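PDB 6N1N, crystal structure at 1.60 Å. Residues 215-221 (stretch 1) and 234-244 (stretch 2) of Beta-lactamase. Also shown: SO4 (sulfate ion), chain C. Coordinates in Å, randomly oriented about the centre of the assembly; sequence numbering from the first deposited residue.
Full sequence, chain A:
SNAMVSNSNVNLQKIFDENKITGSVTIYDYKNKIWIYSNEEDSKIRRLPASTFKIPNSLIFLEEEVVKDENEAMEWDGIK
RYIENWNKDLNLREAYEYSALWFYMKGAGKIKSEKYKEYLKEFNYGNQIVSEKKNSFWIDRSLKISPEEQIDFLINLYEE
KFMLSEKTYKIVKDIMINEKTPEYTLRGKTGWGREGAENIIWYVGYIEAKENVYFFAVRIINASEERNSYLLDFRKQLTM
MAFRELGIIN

Stretch 1 (215-221) FFAVRII
Stretch 2, residues 234-244: FRKQLTMMAFR

A segment of β-strand, residues 215-221, lies against a segment of α-helix, residues 234-244, in a packing of side chains with no hydrogen bond between the two; strand and helix both continue past the stretch at each end. The axes approach to 9.6 Å, and their N-to-C directions differ by 128°, so the helix runs obliquely back along the strand. The register is set by Val218 and Thr239, whose CA atoms are 6.9 Å apart. The strand is extended, with phi from -84° to -144° and psi from 108° to 150°, and its side chains alternate: Phe216, Val218 and Ile220 point toward the helix, whereas Phe215 and Ala217 point away. From Leu238 onward the helix has phi near -60° and psi near -45° to -37°, with regular bonds such as Leu238 N to Phe234 O (2.8 Å) and Phe243 N to Thr239 O (3.0 Å); it is kinked early in the stretch, where the N atoms of Lys236 and Gln237 lack a bond to the preceding turn.

Val218, Phe216 and Ile220 cover the most surface, about 50 to 55 Å² each of the 308 Å² buried in total. Val218 (chi1 t) sits at the closest part of the backbone register, where a short, branched side chain fits. Its CG2 lies 3.3 Å from Thr239 OG1, a tight van der Waals contact, and its CG1 lies 4.2 Å from Leu238 CD2. Thr239 (chi1 m) suits this buried site because its hydroxyl is satisfied within the helix, donating to Arg235 O at 2.9 Å from OG1, while its methyl remains available for apolar packing.

That methyl meets Phe216 (chi1 p, chi2 91°), whose flat ring offers one broad face for two neighbours to cover. Thr239 CG2 stands 4.2 Å from the centroid of the Phe216 ring, 26° off its normal, forming a CH-pi contact. Phe243, one turn later, covers the same face. Its CA-to-CB bond points sideways, but chi1 m and chi2 -24° bring the ring nearer, its edge toward the Phe216 face: centroids 5.4 Å apart, planes at 75°, and Phe243 CZ 3.5 Å from Phe216 CD2.

Toward the N-terminal end of the helical stretch, Ile220 (chi1 m, chi2 t) has a chain long enough to extend CD1 to 4.0 Å from Leu238 CD1 and 4.1 Å from Arg235 CB. Leu238 (chi1 t, chi2 161°) thus offers methyls to both Ile220 and Val218. Arg235 (chi1 p, chi2 and chi3 t) packs with its aliphatic base while its charged end leads away; Arg235 NH1 and NH2 donate to sulfate O4 at 3.1 and 3.2 Å.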

# COMPACT_ATOMS: atom_id res chain seq x y z
N PHE A 215 -7.83 -8.95 -3.08
CA PHE A 215 -6.69 -8.05 -3.11
C PHE A 215 -6.99 -6.88 -4.01
O PHE A 215 -7.67 -7.03 -5.03
CB PHE A 215 -5.46 -8.81 -3.59
CG PHE A 215 -5.07 -9.94 -2.67
CD1 PHE A 215 -4.16 -9.73 -1.66
CD2 PHE A 215 -5.69 -11.17 -2.75
CE1 PHE A 215 -3.85 -10.73 -0.78
CE2 PHE A 215 -5.38 -12.18 -1.87
CZ PHE A 215 -4.45 -11.97 -0.89
N PHE A 216 -6.52 -5.68 -3.63
CA PHE A 216 -6.88 -4.50 -4.41
C PHE A 216 -5.74 -3.50 -4.51
O PHE A 216 -4.90 -3.38 -3.63
CB PHE A 216 -8.13 -3.79 -3.84
CG PHE A 216 -7.96 -3.25 -2.45
CD1 PHE A 216 -7.52 -1.96 -2.22
CD2 PHE A 216 -8.23 -4.04 -1.37
CE1 PHE A 216 -7.36 -1.48 -0.93
CE2 PHE A 216 -8.08 -3.57 -0.08
CZ PHE A 216 -7.63 -2.28 0.13
N ALA A 217 -5.73 -2.78 -5.62
CA ALA A 217 -4.82 -1.65 -5.79
C ALA A 217 -5.59 -0.60 -6.56
O ALA A 217 -5.90 -0.78 -7.74
CB ALA A 217 -3.53 -2.06 -6.51
N VAL A 218 -5.95 0.46 -5.87
CA VAL A 218 -6.59 1.63 -6.45
C VAL A 218 -5.51 2.67 -6.63
O VAL A 218 -4.69 2.91 -5.73
CB VAL A 218 -7.71 2.14 -5.52
CG1 VAL A 218 -8.15 3.54 -5.95
CG2 VAL A 218 -8.86 1.21 -5.50
N ARG A 219 -5.46 3.27 -7.81
CA ARG A 219 -4.46 4.30 -8.05
C ARG A 219 -5.09 5.39 -8.89
O ARG A 219 -5.33 5.21 -10.10
CB ARG A 219 -3.20 3.76 -8.70
CG ARG A 219 -2.11 4.80 -8.70
CD ARG A 219 -0.84 4.31 -9.33
NE ARG A 219 -1.00 3.89 -10.72
CZ ARG A 219 -0.10 3.17 -11.39
NH1 ARG A 219 1.04 2.77 -10.80
NH2 ARG A 219 -0.36 2.83 -12.64
N ILE A 220 -5.31 6.52 -8.25
CA ILE A 220 -5.94 7.68 -8.85
C ILE A 220 -4.86 8.56 -9.44
O ILE A 220 -3.82 8.81 -8.80
CB ILE A 220 -6.74 8.45 -7.78
CG1 ILE A 220 -7.88 7.55 -7.28
CG2 ILE A 220 -7.23 9.79 -8.31
CD1 ILE A 220 -8.50 8.05 -6.01
N ILE A 221 -5.09 9.02 -10.66
CA ILE A 221 -4.26 10.02 -11.30
C ILE A 221 -5.08 11.29 -11.37
O ILE A 221 -6.21 11.28 -11.86
CB ILE A 221 -3.80 9.59 -12.70
CG1 ILE A 221 -3.13 8.22 -12.66
CG2 ILE A 221 -2.90 10.67 -13.31
CD1 ILE A 221 -1.89 8.17 -11.79
N PHE A 234 -11.26 10.89 -0.34
CA PHE A 234 -12.23 10.05 -1.04
C PHE A 234 -11.67 8.68 -1.41
O PHE A 234 -12.46 7.77 -1.69
CB PHE A 234 -12.71 10.78 -2.31
CG PHE A 234 -13.75 10.04 -3.11
CD1 PHE A 234 -14.95 9.66 -2.54
CD2 PHE A 234 -13.53 9.75 -4.46
CE1 PHE A 234 -15.91 8.98 -3.28
CE2 PHE A 234 -14.49 9.07 -5.20
CZ PHE A 234 -15.68 8.70 -4.62
N ARG A 235 -10.35 8.48 -1.40
CA ARG A 235 -9.79 7.27 -1.99
C ARG A 235 -10.30 5.99 -1.34
O ARG A 235 -10.54 4.99 -2.02
CB ARG A 235 -8.26 7.31 -1.95
CG ARG A 235 -7.65 7.37 -0.57
CD ARG A 235 -6.24 7.88 -0.68
NE ARG A 235 -5.80 8.62 0.49
CZ ARG A 235 -4.53 8.95 0.72
NH1 ARG A 235 -3.59 8.59 -0.15
NH2 ARG A 235 -4.21 9.62 1.81
N LYS A 236 -10.47 5.99 -0.02
CA LYS A 236 -10.96 4.77 0.63
C LYS A 236 -12.43 4.54 0.30
O LYS A 236 -12.83 3.42 -0.04
CB LYS A 236 -10.69 4.86 2.13
CG LYS A 236 -11.60 3.99 2.99
CD LYS A 236 -10.92 3.61 4.29
CE LYS A 236 -11.94 3.25 5.36
NZ LYS A 236 -13.08 2.49 4.79
N GLN A 237 -13.24 5.61 0.29
CA GLN A 237 -14.65 5.46 -0.06
C GLN A 237 -14.85 5.01 -1.50
O GLN A 237 -15.73 4.20 -1.79
CB GLN A 237 -15.40 6.77 0.20
CG GLN A 237 -16.88 6.72 -0.16
CD GLN A 237 -17.66 5.65 0.61
OE1 GLN A 237 -18.58 5.06 0.06
NE2 GLN A 237 -17.31 5.43 1.88
N LEU A 238 -14.03 5.52 -2.43
CA LEU A 238 -14.07 5.02 -3.81
C LEU A 238 -13.84 3.51 -3.85
O LEU A 238 -14.52 2.78 -4.59
CB LEU A 238 -13.00 5.74 -4.64
CG LEU A 238 -12.91 5.42 -6.14
CD1 LEU A 238 -12.15 6.54 -6.85
CD2 LEU A 238 -12.24 4.08 -6.45
N THR A 239 -12.85 3.03 -3.10
CA THR A 239 -12.57 1.61 -3.03
C THR A 239 -13.79 0.84 -2.51
O THR A 239 -14.16 -0.21 -3.05
CB THR A 239 -11.33 1.40 -2.15
OG1 THR A 239 -10.26 2.22 -2.65
CG2 THR A 239 -10.87 -0.04 -2.15
N MSE A 240 -14.44 1.36 -1.46
CA MSE A 240 -15.60 0.69 -0.89
C MSE A 240 -16.75 0.67 -1.87
O MSE A 240 -17.49 -0.31 -1.94
CB MSE A 240 -16.06 1.35 0.42
CG MSE A 240 -14.97 1.47 1.49
SE MSE A 240 -14.14 -0.23 2.01
CE MSE A 240 -15.43 -0.74 3.39
N MSE A 241 -16.90 1.75 -2.63
CA MSE A 241 -17.92 1.78 -3.69
C MSE A 241 -17.68 0.71 -4.75
O MSE A 241 -18.63 0.07 -5.20
CB MSE A 241 -17.99 3.18 -4.33
CG MSE A 241 -18.63 4.17 -3.41
SE MSE A 241 -18.44 5.97 -4.14
CE MSE A 241 -18.79 5.52 -5.95
N ALA A 242 -16.42 0.54 -5.16
CA ALA A 242 -16.09 -0.53 -6.09
C ALA A 242 -16.44 -1.89 -5.50
O ALA A 242 -17.03 -2.74 -6.20
CB ALA A 242 -14.61 -0.48 -6.46
N PHE A 243 -16.11 -2.12 -4.22
CA PHE A 243 -16.47 -3.39 -3.60
C PHE A 243 -17.99 -3.61 -3.61
O PHE A 243 -18.47 -4.71 -3.92
CB PHE A 243 -15.98 -3.47 -2.14
CG PHE A 243 -14.48 -3.47 -1.95
CD1 PHE A 243 -13.60 -3.88 -2.94
CD2 PHE A 243 -13.95 -3.05 -0.73
CE1 PHE A 243 -12.22 -3.87 -2.71
CE2 PHE A 243 -12.57 -3.05 -0.52
CZ PHE A 243 -11.72 -3.48 -1.52
N ARG A 244 -18.77 -2.57 -3.27
CA ARG A 244 -20.22 -2.71 -3.27
C ARG A 244 -20.74 -2.97 -4.68
O ARG A 244 -21.65 -3.77 -4.87
CB ARG A 244 -20.88 -1.47 -2.65
CG ARG A 244 -20.67 -1.43 -1.13
CD ARG A 244 -21.52 -0.39 -0.42
NE ARG A 244 -21.12 0.96 -0.80
CZ ARG A 244 -20.27 1.73 -0.11
NH1 ARG A 244 -19.73 1.31 1.03
NH2 ARG A 244 -19.97 2.93 -0.57
S SO4 C . -0.61 8.94 3.06
O1 SO4 C . -0.97 10.22 3.67
O2 SO4 C . 0.85 8.70 3.16
O3 SO4 C . -1.27 7.86 3.78
O4 SO4 C . -1.05 8.97 1.66